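Local atomic coordinates of neutral ceramidase (Pseudomonas aeruginosa, PDB entry 2ZXC), a protein that hydrolyses the N-acyl linkage of ceramides to sphingosine and free fatty acid with the help of a bound zinc ion, and can also run the reverse synthesis. Residues T15-E20 against H548-L553; V21-Y26 against N210-I215; V542-G547 against I615-N620; K557-V562 against T584-E589. All blocks are in the same frame, centred on the assembly; numbering follows the deposited sequence.

Interaction 1 (T15-E20 against H548-L553); sequences TGEAAE and HPKNDL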
# COMPACT_ATOMS: atom_id res chain seq x y z
N THR A 15 -2.23 -6.73 8.65
CA THR A 15 -3.48 -7.18 8.05
C THR A 15 -4.67 -6.70 8.88
O THR A 15 -4.71 -6.89 10.09
CB THR A 15 -3.52 -8.71 7.96
OG1 THR A 15 -2.37 -9.17 7.24
CG2 THR A 15 -4.80 -9.18 7.26
N GLY A 16 -5.64 -6.08 8.21
CA GLY A 16 -6.82 -5.59 8.91
C GLY A 16 -7.96 -6.60 8.98
O GLY A 16 -7.76 -7.80 8.79
N GLU A 17 -9.15 -6.10 9.24
CA GLU A 17 -10.35 -6.92 9.37
C GLU A 17 -10.64 -7.71 8.09
O GLU A 17 -10.90 -7.13 7.03
CB GLU A 17 -11.52 -6.03 9.75
CG GLU A 17 -11.31 -5.36 11.10
CD GLU A 17 -12.16 -4.12 11.29
OE1 GLU A 17 -11.73 -3.03 10.85
OE2 GLU A 17 -13.26 -4.24 11.86
N ALA A 18 -10.59 -9.03 8.22
CA ALA A 18 -10.77 -9.95 7.11
C ALA A 18 -12.19 -10.11 6.57
O ALA A 18 -12.38 -10.67 5.48
CB ALA A 18 -10.22 -11.32 7.49
N ALA A 19 -13.19 -9.64 7.29
CA ALA A 19 -14.55 -9.75 6.77
C ALA A 19 -15.43 -8.57 7.11
O ALA A 19 -15.40 -8.04 8.22
CB ALA A 19 -15.20 -11.04 7.25
N GLU A 20 -16.21 -8.17 6.12
CA GLU A 20 -17.17 -7.09 6.23
C GLU A 20 -16.71 -5.65 6.43
O GLU A 20 -17.31 -4.90 7.21
CB GLU A 20 -18.22 -7.44 7.28
CG GLU A 20 -18.91 -8.77 6.98
CD GLU A 20 -20.26 -8.91 7.67
OE1 GLU A 20 -20.34 -8.64 8.89
OE2 GLU A 20 -21.23 -9.30 6.99
N HIS A 548 -17.03 -14.74 13.27
CA HIS A 548 -16.63 -13.57 12.50
C HIS A 548 -15.17 -13.15 12.70
O HIS A 548 -14.78 -12.78 13.80
CB HIS A 548 -17.54 -12.40 12.86
CG HIS A 548 -17.71 -11.41 11.76
ND1 HIS A 548 -16.66 -10.74 11.19
CD2 HIS A 548 -18.83 -10.97 11.13
CE1 HIS A 548 -17.11 -9.93 10.25
NE2 HIS A 548 -18.43 -10.05 10.20
N PRO A 549 -14.35 -13.19 11.64
CA PRO A 549 -12.94 -12.80 11.77
C PRO A 549 -12.73 -11.39 12.31
O PRO A 549 -11.63 -11.05 12.76
CB PRO A 549 -12.38 -13.00 10.36
CG PRO A 549 -13.59 -12.89 9.47
CD PRO A 549 -14.66 -13.61 10.26
N LYS A 550 -13.78 -10.58 12.26
CA LYS A 550 -13.70 -9.22 12.75
C LYS A 550 -13.44 -9.24 14.25
O LYS A 550 -12.94 -8.28 14.83
CB LYS A 550 -15.01 -8.49 12.47
CG LYS A 550 -14.85 -7.06 12.00
CD LYS A 550 -16.20 -6.47 11.63
CE LYS A 550 -16.09 -5.61 10.40
NZ LYS A 550 -17.38 -4.93 10.08
N ASN A 551 -13.81 -10.34 14.89
CA ASN A 551 -13.61 -10.47 16.32
C ASN A 551 -12.13 -10.42 16.67
O ASN A 551 -11.76 -9.92 17.74
CB ASN A 551 -14.20 -11.78 16.85
CG ASN A 551 -15.70 -11.77 16.85
OD1 ASN A 551 -16.33 -10.84 17.35
ND2 ASN A 551 -16.29 -12.81 16.29
N ASP A 552 -11.29 -10.94 15.78
CA ASP A 552 -9.86 -10.96 16.04
C ASP A 552 -9.07 -11.06 14.73
O ASP A 552 -9.29 -11.97 13.92
CB ASP A 552 -9.52 -12.15 16.95
CG ASP A 552 -8.16 -12.03 17.62
OD1 ASP A 552 -7.16 -11.81 16.90
OD2 ASP A 552 -8.09 -12.15 18.86
N LEU A 553 -8.17 -10.11 14.53
CA LEU A 553 -7.35 -10.06 13.33
C LEU A 553 -6.35 -11.20 13.25
O LEU A 553 -5.85 -11.55 12.18
CB LEU A 553 -6.59 -8.73 13.28
CG LEU A 553 -7.30 -7.51 12.68
CD1 LEU A 553 -8.79 -7.53 12.99
CD2 LEU A 553 -6.62 -6.26 13.23
O HOH W 1 -7.13 -10.29 9.98
O HOH W 2 -9.93 -10.14 10.50
O HOH W 3 -19.52 -6.65 10.47

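Interaction 2 (V21-Y26 against N210-I215); sequences VGMMGY and NANHLI. With 2ED (N-[(1R,2R,3E)-2-hydroxy-1-(hydroxymethyl)heptadec-3-en-1-yl]acetamide), chain D.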
# COMPACT_ATOMS: atom_id res chain seq x y z
N VAL A 21 -15.63 -5.26 5.75
CA VAL A 21 -15.23 -3.86 5.79
C VAL A 21 -14.79 -3.51 4.37
O VAL A 21 -13.97 -4.19 3.76
CB VAL A 21 -14.11 -3.54 6.84
CG1 VAL A 21 -13.90 -4.69 7.77
CG2 VAL A 21 -12.86 -3.09 6.16
N GLY A 22 -15.39 -2.45 3.85
CA GLY A 22 -15.09 -2.01 2.50
C GLY A 22 -13.61 -2.00 2.20
O GLY A 22 -12.79 -1.60 3.04
N MET A 23 -13.25 -2.44 1.00
CA MET A 23 -11.85 -2.45 0.63
C MET A 23 -11.42 -1.08 0.12
O MET A 23 -12.22 -0.33 -0.46
CB MET A 23 -11.58 -3.56 -0.38
CG MET A 23 -11.30 -4.88 0.34
SD MET A 23 -12.06 -6.33 -0.38
CE MET A 23 -10.66 -7.02 -1.27
N MET A 24 -10.16 -0.76 0.37
CA MET A 24 -9.58 0.52 0.01
C MET A 24 -8.93 0.56 -1.37
O MET A 24 -8.04 -0.23 -1.67
CB MET A 24 -8.53 0.90 1.07
CG MET A 24 -8.00 2.32 0.93
SD MET A 24 -9.31 3.52 1.16
CE MET A 24 -9.19 4.48 -0.31
N GLY A 25 -9.38 1.51 -2.19
CA GLY A 25 -8.82 1.65 -3.52
C GLY A 25 -9.84 1.82 -4.62
O GLY A 25 -9.78 2.77 -5.40
N TYR A 26 -10.80 0.90 -4.68
CA TYR A 26 -11.82 0.91 -5.71
C TYR A 26 -13.08 1.71 -5.36
O TYR A 26 -13.99 1.80 -6.18
CB TYR A 26 -12.21 -0.53 -6.05
CG TYR A 26 -11.08 -1.30 -6.69
CD1 TYR A 26 -10.79 -2.60 -6.29
CD2 TYR A 26 -10.33 -0.74 -7.73
CE1 TYR A 26 -9.77 -3.33 -6.91
CE2 TYR A 26 -9.32 -1.47 -8.36
CZ TYR A 26 -9.05 -2.76 -7.95
OH TYR A 26 -8.07 -3.48 -8.58
N ASN A 210 -11.88 -5.32 -8.56
CA ASN A 210 -12.87 -4.89 -7.59
C ASN A 210 -13.91 -5.98 -7.31
O ASN A 210 -14.80 -5.80 -6.48
CB ASN A 210 -13.56 -3.59 -8.05
CG ASN A 210 -14.32 -3.73 -9.37
OD1 ASN A 210 -14.77 -2.74 -9.94
ND2 ASN A 210 -14.46 -4.96 -9.86
N ALA A 211 -13.78 -7.11 -8.00
CA ALA A 211 -14.68 -8.24 -7.79
C ALA A 211 -14.10 -9.20 -6.75
O ALA A 211 -14.78 -10.10 -6.27
CB ALA A 211 -14.90 -8.99 -9.10
N ASN A 212 -12.83 -9.01 -6.42
CA ASN A 212 -12.16 -9.86 -5.43
C ASN A 212 -12.49 -9.36 -4.04
O ASN A 212 -12.58 -8.15 -3.81
CB ASN A 212 -10.64 -9.83 -5.64
CG ASN A 212 -9.88 -10.37 -4.44
OD1 ASN A 212 -10.00 -11.54 -4.09
ND2 ASN A 212 -9.11 -9.50 -3.80
N HIS A 213 -12.66 -10.29 -3.09
CA HIS A 213 -12.97 -9.91 -1.72
C HIS A 213 -11.94 -10.42 -0.72
O HIS A 213 -12.07 -10.21 0.48
CB HIS A 213 -14.36 -10.41 -1.30
CG HIS A 213 -15.49 -9.78 -2.05
ND1 HIS A 213 -16.06 -10.35 -3.17
CD2 HIS A 213 -16.16 -8.62 -1.84
CE1 HIS A 213 -17.04 -9.58 -3.61
NE2 HIS A 213 -17.11 -8.52 -2.82
N LEU A 214 -10.91 -11.09 -1.23
CA LEU A 214 -9.87 -11.62 -0.37
C LEU A 214 -8.77 -10.60 -0.20
O LEU A 214 -8.35 -9.96 -1.16
CB LEU A 214 -9.27 -12.91 -0.97
CG LEU A 214 -10.20 -14.11 -1.18
CD1 LEU A 214 -9.41 -15.27 -1.78
CD2 LEU A 214 -10.83 -14.52 0.13
N ILE A 215 -8.30 -10.42 1.03
CA ILE A 215 -7.23 -9.47 1.29
C ILE A 215 -6.00 -9.94 0.52
O ILE A 215 -5.72 -11.14 0.44
CB ILE A 215 -6.91 -9.40 2.80
CG1 ILE A 215 -8.07 -8.69 3.54
CG2 ILE A 215 -5.60 -8.67 3.02
CD1 ILE A 215 -7.89 -8.59 5.03
O2 2ED D . -8.15 4.68 -9.10
O3 2ED D . -12.32 2.86 -8.56
O1 2ED D . -10.25 5.33 -11.54
C1 2ED D . -10.47 3.51 -9.97
C2 2ED D . -10.66 3.97 -11.41
C3 2ED D . -12.11 3.84 -11.79
C4 2ED D . -12.65 4.69 -12.65
C5 2ED D . -11.81 5.79 -13.26
C6 2ED D . -12.67 6.66 -14.14
C18 2ED D . -8.09 3.53 -9.50
C19 2ED D . -6.80 2.76 -9.53
N 2ED D . -9.16 2.88 -9.94
C 2ED D . -11.45 2.41 -9.61

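Interaction 3 (V542-G547 against I615-N620); sequences VAFVTG and IRHYGN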
# COMPACT_ATOMS: atom_id res chain seq x y z
N VAL A 542 -11.44 -27.36 2.11
CA VAL A 542 -12.01 -27.82 3.36
C VAL A 542 -12.83 -26.69 4.00
O VAL A 542 -12.58 -25.52 3.70
CB VAL A 542 -10.86 -28.27 4.29
CG1 VAL A 542 -11.24 -28.13 5.73
CG2 VAL A 542 -10.48 -29.72 3.96
N ALA A 543 -13.79 -27.02 4.85
CA ALA A 543 -14.63 -25.99 5.49
C ALA A 543 -14.93 -26.25 6.96
O ALA A 543 -15.06 -27.40 7.39
CB ALA A 543 -15.93 -25.83 4.72
N PHE A 544 -15.04 -25.16 7.72
CA PHE A 544 -15.30 -25.24 9.16
C PHE A 544 -16.41 -24.31 9.63
O PHE A 544 -16.73 -23.32 8.97
CB PHE A 544 -14.05 -24.83 9.95
CG PHE A 544 -12.88 -25.75 9.78
CD1 PHE A 544 -12.61 -26.73 10.73
CD2 PHE A 544 -12.02 -25.61 8.70
CE1 PHE A 544 -11.49 -27.55 10.61
CE2 PHE A 544 -10.90 -26.42 8.57
CZ PHE A 544 -10.63 -27.40 9.52
N VAL A 545 -16.99 -24.63 10.78
CA VAL A 545 -18.00 -23.80 11.39
C VAL A 545 -17.12 -22.78 12.11
O VAL A 545 -16.22 -23.15 12.87
CB VAL A 545 -18.82 -24.59 12.43
CG1 VAL A 545 -19.71 -23.63 13.22
CG2 VAL A 545 -19.66 -25.66 11.72
N THR A 546 -17.35 -21.50 11.86
CA THR A 546 -16.52 -20.48 12.47
C THR A 546 -17.26 -19.27 13.03
O THR A 546 -18.49 -19.24 13.06
CB THR A 546 -15.48 -19.94 11.46
OG1 THR A 546 -14.95 -21.03 10.71
CG2 THR A 546 -14.35 -19.25 12.17
N GLY A 547 -16.48 -18.29 13.47
CA GLY A 547 -17.01 -17.05 14.00
C GLY A 547 -16.45 -15.93 13.14
O GLY A 547 -15.51 -16.13 12.37
N ILE A 615 -5.56 -30.18 7.79
CA ILE A 615 -5.71 -28.74 7.87
C ILE A 615 -6.34 -28.31 9.17
O ILE A 615 -7.34 -28.87 9.62
CB ILE A 615 -6.56 -28.21 6.68
CG1 ILE A 615 -5.79 -28.45 5.38
CG2 ILE A 615 -6.88 -26.73 6.88
CD1 ILE A 615 -6.51 -27.99 4.12
N ARG A 616 -5.73 -27.30 9.79
CA ARG A 616 -6.21 -26.78 11.05
C ARG A 616 -6.73 -25.36 10.87
O ARG A 616 -6.12 -24.56 10.16
CB ARG A 616 -5.09 -26.81 12.08
CG ARG A 616 -5.51 -26.34 13.46
CD ARG A 616 -4.47 -26.71 14.50
NE ARG A 616 -4.85 -26.23 15.82
CZ ARG A 616 -4.15 -26.42 16.92
NH1 ARG A 616 -4.58 -25.94 18.08
NH2 ARG A 616 -3.01 -27.10 16.88
N HIS A 617 -7.85 -25.06 11.51
CA HIS A 617 -8.45 -23.74 11.43
C HIS A 617 -8.47 -23.10 12.81
O HIS A 617 -8.73 -23.76 13.81
CB HIS A 617 -9.89 -23.83 10.89
CG HIS A 617 -10.68 -22.57 11.06
ND1 HIS A 617 -10.27 -21.36 10.54
CD2 HIS A 617 -11.83 -22.32 11.72
CE1 HIS A 617 -11.14 -20.42 10.87
NE2 HIS A 617 -12.10 -20.98 11.59
N TYR A 618 -8.19 -21.80 12.86
CA TYR A 618 -8.20 -21.04 14.10
C TYR A 618 -9.15 -19.88 13.84
O TYR A 618 -9.07 -19.23 12.79
CB TYR A 618 -6.81 -20.46 14.41
CG TYR A 618 -5.74 -21.48 14.69
CD1 TYR A 618 -5.43 -21.87 15.99
CD2 TYR A 618 -4.99 -22.03 13.65
CE1 TYR A 618 -4.40 -22.77 16.25
CE2 TYR A 618 -3.96 -22.93 13.90
CZ TYR A 618 -3.67 -23.29 15.19
OH TYR A 618 -2.62 -24.16 15.42
N GLY A 619 -10.05 -19.62 14.78
CA GLY A 619 -10.99 -18.54 14.61
C GLY A 619 -11.38 -17.96 15.95
O GLY A 619 -10.84 -18.34 16.98
N ASN A 620 -12.32 -17.03 15.94
CA ASN A 620 -12.78 -16.43 17.17
C ASN A 620 -14.27 -16.17 17.03
O ASN A 620 -14.74 -15.77 15.98
CB ASN A 620 -12.02 -15.13 17.44
CG ASN A 620 -10.52 -15.35 17.51
OD1 ASN A 620 -9.86 -15.53 16.49
ND2 ASN A 620 -9.99 -15.36 18.74
O HOH W 4 -12.63 -15.98 13.27

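Interaction 4 (K557-V562 against T584-E589); sequences KTFLEV and TQYRWE. With MG (magnesium ion), chain I.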
# COMPACT_ATOMS: atom_id res chain seq x y z
N LYS A 557 -0.49 -14.17 13.57
CA LYS A 557 -0.96 -15.54 13.68
C LYS A 557 -1.63 -15.96 12.38
O LYS A 557 -1.29 -15.43 11.32
CB LYS A 557 -1.93 -15.67 14.86
CG LYS A 557 -1.21 -15.77 16.20
CD LYS A 557 -1.99 -15.08 17.30
CE LYS A 557 -2.41 -16.05 18.38
NZ LYS A 557 -1.26 -16.48 19.22
N THR A 558 -2.57 -16.89 12.44
CA THR A 558 -3.19 -17.35 11.20
C THR A 558 -4.56 -17.99 11.39
O THR A 558 -4.87 -18.48 12.47
CB THR A 558 -2.28 -18.38 10.51
OG1 THR A 558 -2.88 -18.83 9.29
CG2 THR A 558 -2.03 -19.56 11.44
N PHE A 559 -5.37 -17.97 10.34
CA PHE A 559 -6.70 -18.57 10.38
C PHE A 559 -6.62 -20.03 9.96
O PHE A 559 -7.58 -20.78 10.11
CB PHE A 559 -7.65 -17.81 9.44
CG PHE A 559 -8.15 -16.52 10.00
CD1 PHE A 559 -9.24 -16.50 10.88
CD2 PHE A 559 -7.52 -15.32 9.69
CE1 PHE A 559 -9.69 -15.29 11.43
CE2 PHE A 559 -7.96 -14.12 10.23
CZ PHE A 559 -9.05 -14.11 11.11
N LEU A 560 -5.46 -20.42 9.45
CA LEU A 560 -5.28 -21.81 9.04
C LEU A 560 -3.83 -22.27 8.98
O LEU A 560 -2.90 -21.47 8.88
CB LEU A 560 -5.95 -22.07 7.68
CG LEU A 560 -5.52 -21.48 6.32
CD1 LEU A 560 -5.94 -20.03 6.21
CD2 LEU A 560 -4.02 -21.65 6.11
N GLU A 561 -3.67 -23.58 9.04
CA GLU A 561 -2.35 -24.19 8.97
C GLU A 561 -2.47 -25.52 8.25
O GLU A 561 -3.35 -26.33 8.56
CB GLU A 561 -1.76 -24.45 10.36
CG GLU A 561 -1.56 -23.23 11.22
CD GLU A 561 -0.92 -23.59 12.55
OE1 GLU A 561 -1.25 -24.67 13.08
OE2 GLU A 561 -0.12 -22.79 13.08
N VAL A 562 -1.60 -25.73 7.28
CA VAL A 562 -1.55 -26.99 6.55
C VAL A 562 -0.45 -27.72 7.31
O VAL A 562 0.70 -27.27 7.34
CB VAL A 562 -1.13 -26.78 5.09
CG1 VAL A 562 -0.93 -28.13 4.42
CG2 VAL A 562 -2.21 -26.00 4.36
N THR A 584 -2.43 -20.91 -0.23
CA THR A 584 -3.63 -21.08 0.58
C THR A 584 -4.60 -19.92 0.46
O THR A 584 -4.23 -18.84 0.01
CB THR A 584 -3.30 -21.24 2.08
OG1 THR A 584 -2.63 -20.07 2.55
CG2 THR A 584 -2.41 -22.47 2.31
N GLN A 585 -5.84 -20.17 0.84
CA GLN A 585 -6.87 -19.15 0.81
C GLN A 585 -7.84 -19.39 1.96
O GLN A 585 -8.21 -20.53 2.25
CB GLN A 585 -7.63 -19.16 -0.53
CG GLN A 585 -6.76 -18.77 -1.71
CD GLN A 585 -7.55 -18.55 -2.99
OE1 GLN A 585 -6.98 -18.28 -4.04
NE2 GLN A 585 -8.87 -18.66 -2.89
N TYR A 586 -8.21 -18.31 2.62
CA TYR A 586 -9.14 -18.35 3.73
C TYR A 586 -10.32 -17.47 3.31
O TYR A 586 -10.16 -16.28 3.02
CB TYR A 586 -8.50 -17.77 4.99
CG TYR A 586 -9.50 -17.32 6.02
CD1 TYR A 586 -10.32 -18.25 6.67
CD2 TYR A 586 -9.68 -15.97 6.30
CE1 TYR A 586 -11.29 -17.83 7.59
CE2 TYR A 586 -10.65 -15.55 7.21
CZ TYR A 586 -11.45 -16.48 7.84
OH TYR A 586 -12.42 -16.06 8.71
N ARG A 587 -11.50 -18.07 3.27
CA ARG A 587 -12.69 -17.33 2.88
C ARG A 587 -13.75 -17.45 3.96
O ARG A 587 -13.97 -18.52 4.52
CB ARG A 587 -13.23 -17.85 1.55
CG ARG A 587 -14.38 -17.02 0.99
CD ARG A 587 -14.78 -17.53 -0.39
NE ARG A 587 -13.66 -17.52 -1.33
CZ ARG A 587 -13.31 -16.47 -2.07
NH1 ARG A 587 -13.98 -15.33 -2.00
NH2 ARG A 587 -12.27 -16.56 -2.89
N TRP A 588 -14.40 -16.33 4.25
CA TRP A 588 -15.45 -16.29 5.26
C TRP A 588 -16.76 -15.92 4.59
O TRP A 588 -16.79 -15.07 3.69
CB TRP A 588 -15.12 -15.26 6.33
CG TRP A 588 -16.18 -15.11 7.38
CD1 TRP A 588 -16.24 -15.75 8.58
CD2 TRP A 588 -17.32 -14.23 7.33
NE1 TRP A 588 -17.34 -15.32 9.29
CE2 TRP A 588 -18.02 -14.39 8.54
CE3 TRP A 588 -17.81 -13.33 6.37
CZ2 TRP A 588 -19.20 -13.68 8.83
CZ3 TRP A 588 -18.99 -12.62 6.66
CH2 TRP A 588 -19.66 -12.80 7.88
N GLU A 589 -17.84 -16.55 5.04
CA GLU A 589 -19.16 -16.25 4.49
C GLU A 589 -20.23 -16.42 5.57
O GLU A 589 -20.17 -17.32 6.41
CB GLU A 589 -19.46 -17.17 3.30
CG GLU A 589 -19.87 -18.58 3.67
CD GLU A 589 -19.89 -19.52 2.47
OE1 GLU A 589 -20.86 -20.31 2.35
OE2 GLU A 589 -18.94 -19.47 1.66
MG MG I . -3.06 -17.62 2.15
O HOH W 5 -5.01 -17.56 3.13

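Interaction 1 (T15-E20 against H548-L553)
Lys550 runs along the backbone of Glu17-Glu20, and each part of its side chain finds a neighbour there. Its CB starts off beside the other segment rather than facing it; CG then comes to 3.2 Å from Glu17 OE2, and CD lies about equally far from that oxygen and from Ala19 O. A bend at chi3 (-141°) swings CE over to Ala19 O, 3.3 Å away, and delivers NZ to Glu20 O in a 2.9 Å hydrogen bond, the donor standing well above the carbonyl plane. NZ also bonds to Thr510 O and to a water that lies within hydrogen-bonding distance of Glu20 OE1, so three oxygens grip the ammonium. Glu17 OE1 is held by Thr122.

The two segments are loops, one following strand 5-13 and the other, with a short 3-10 turn at 549-551, leaving strand 539-546; their contact seats the C-terminal beta-sandwich against the N-terminal domain.

At the far end His548 NE2 donates to Glu20 OE1 at 2.7 Å in a nearly straight bond (164°). The acceptor lies in the ring plane, while the nitrogen stands 49° out of the carboxylate plane. The second ring nitrogen, ND1, accepts from Lys550 N, and the two bonds together fix the imidazole's rotation. Pro549 CG is pressed to 3.3 Å from Ala19 CB, tighter than usual carbon packing. Leu553 packs its CD1 on Glu17 CG, and one water joins Gly16 O to Leu553 O while another joins Ala18 N to Pro549 O.

Interaction 2 (V21-Y26 against N210-I215)
Tyr26 brings CD1 and CE1 of its ring up against Asn210, at the start of 210-215. This is one of two tight points: CD1 approaches Asn210 CB at 3.4 Å, and CE1 comes to 3.3 Å from Asn210 N, which meets the ring obliquely. The tyrosine CG sits beside its own backbone N (chi1 -66°), which directs the ring to the loop, where OH is hydrogen-bonded to Met208 O.

Met23 makes the second tight point. Bent at chi2 and chi3, it brings CE to 3.4 Å from Asn212 O and 3.7 Å from Leu214 O, with SD behind it over the Asn212-His213 backbone. The loop there is shaped by an Asx turn: Asn212 OD1 accepts from Leu214 N at 3.0 Å, and ND2 returns a 2.8 Å bond to Leu214 O on a lone pair in the carbonyl plane.

The looser, solvent side lies at two partly exposed residues: the Asn210 amide, its plane 74° from the tyrosine ring, leads away, and the CB of His213 is directed away from 21-26.

Tyr26 also borders the ceramide analogue in the active-site region. The ligand's hydroxymethyl carbon C lies at the ring edge, 3.8 Å from CD2, and its O3 is 3.1 Å from Tyr26 O. With the Asn212 amide spent on Leu214 and Asn212 O bonded to Gln31, no hydrogen bond joins the segments; the contact rests on shape and dispersion.

Interaction 3 (V542-G547 against I615-N620)
This is a face-to-face contact inside the C-terminal beta-sandwich: strand 539-546 of one sheet lies across the core from strand 611-622 of the other. The segment axes approach to 8.0 Å and run nearly the same way, 21° apart, and side chains rather than backbone hydrogen bonds fill the gap. At its middle, His617 CB sits over the centre of the Phe544 ring, a CH-pi contact 3.5 Å from the centroid. With CG anti to the backbone N (chi1 168°), the imidazole slides past the phenyl ring at an oblique angle, their planes 33° apart. The ring edge of Phe544 faces Ile615 O, 3.6 Å from CZ, and Val542 CG2 packs on Ile615 CD1 at 4.3 Å. His617 ND1 is hydrogen-bonded to Phe559 O, which anchors the imidazole.

Towards Gly547 the backbones close in: CA of Gly547 makes a C-H...O contact of 3.3 Å with Asn620 O, and a water accepts from Asn620 N and lies in donating range of Gly547 O. Around the contact, strand 595-603 packs on Thr546 and His617, strand 629-642 on Val542, Phe544 and Thr546, and strand 526-528 on Phe544.

Interaction 4 (K557-V562 against T584-E589)
Thr584 OG1 binds the magnesium ion at 2.5 Å and is also hydrogen-bonded to Thr578 O. His37, Asp579 and Asp581 complete the protein ligands through their backbone oxygens, and a water sits on the metal at 2.2 Å. The hydroxyl lies between the backbone N and the carbonyl carbon (chi1 61°), which turns it to the ion and leaves CG2 to pack on Val562 CG2, 4.1 Å away. Leu560 CD2 approaches CB of the same threonine, so the metal ligand has an apolar back.

Strands 560-564 and 584-591 belong to the two opposed sheets of the C-terminal beta-sandwich; their segment axes are 8.8 Å apart and run roughly antiparallel, at 149°, and the side chains between them form part of its core. Leu560 CD1 meets Tyr586 CB at 3.6 Å. Next along, the rings of Phe559 and Tyr586 form an offset stack, almost parallel at 5° with centroids 4.4 Å apart. Phe559 CB lies over the tyrosine ring, 3.9 Å from its centroid, while the phenyl ring extends past CZ towards OH. Just before this stack, Thr558 OG1 donates to Leu560 O at 2.7 Å, and Phe559 N is bonded to Asp579 OD2, a tie from the stacked residue to a magnesium ligand.

Overall arrangement
From the N terminus, the loop 15-20 leads straight into 21-26, so interactions 1 and 2 begin side by side. Interaction 2 closes first, at 210-215, within the N-terminal domain; interaction 1 closes only at 548-553 and therefore encloses it, bringing the C-terminal domain back onto the start of the chain. Interaction 3 opens at 542-547, just before that closure, and ends at 615-620, so it crosses interaction 1. Interaction 4 lies wholly within the span of interaction 3, and both bridge the sheets of the beta-sandwich. Pro549 rests on Tyr586 and Trp588, linking interactions 1 and 4, while Leu214 of interaction 2 touches Arg587 across the domain boundary.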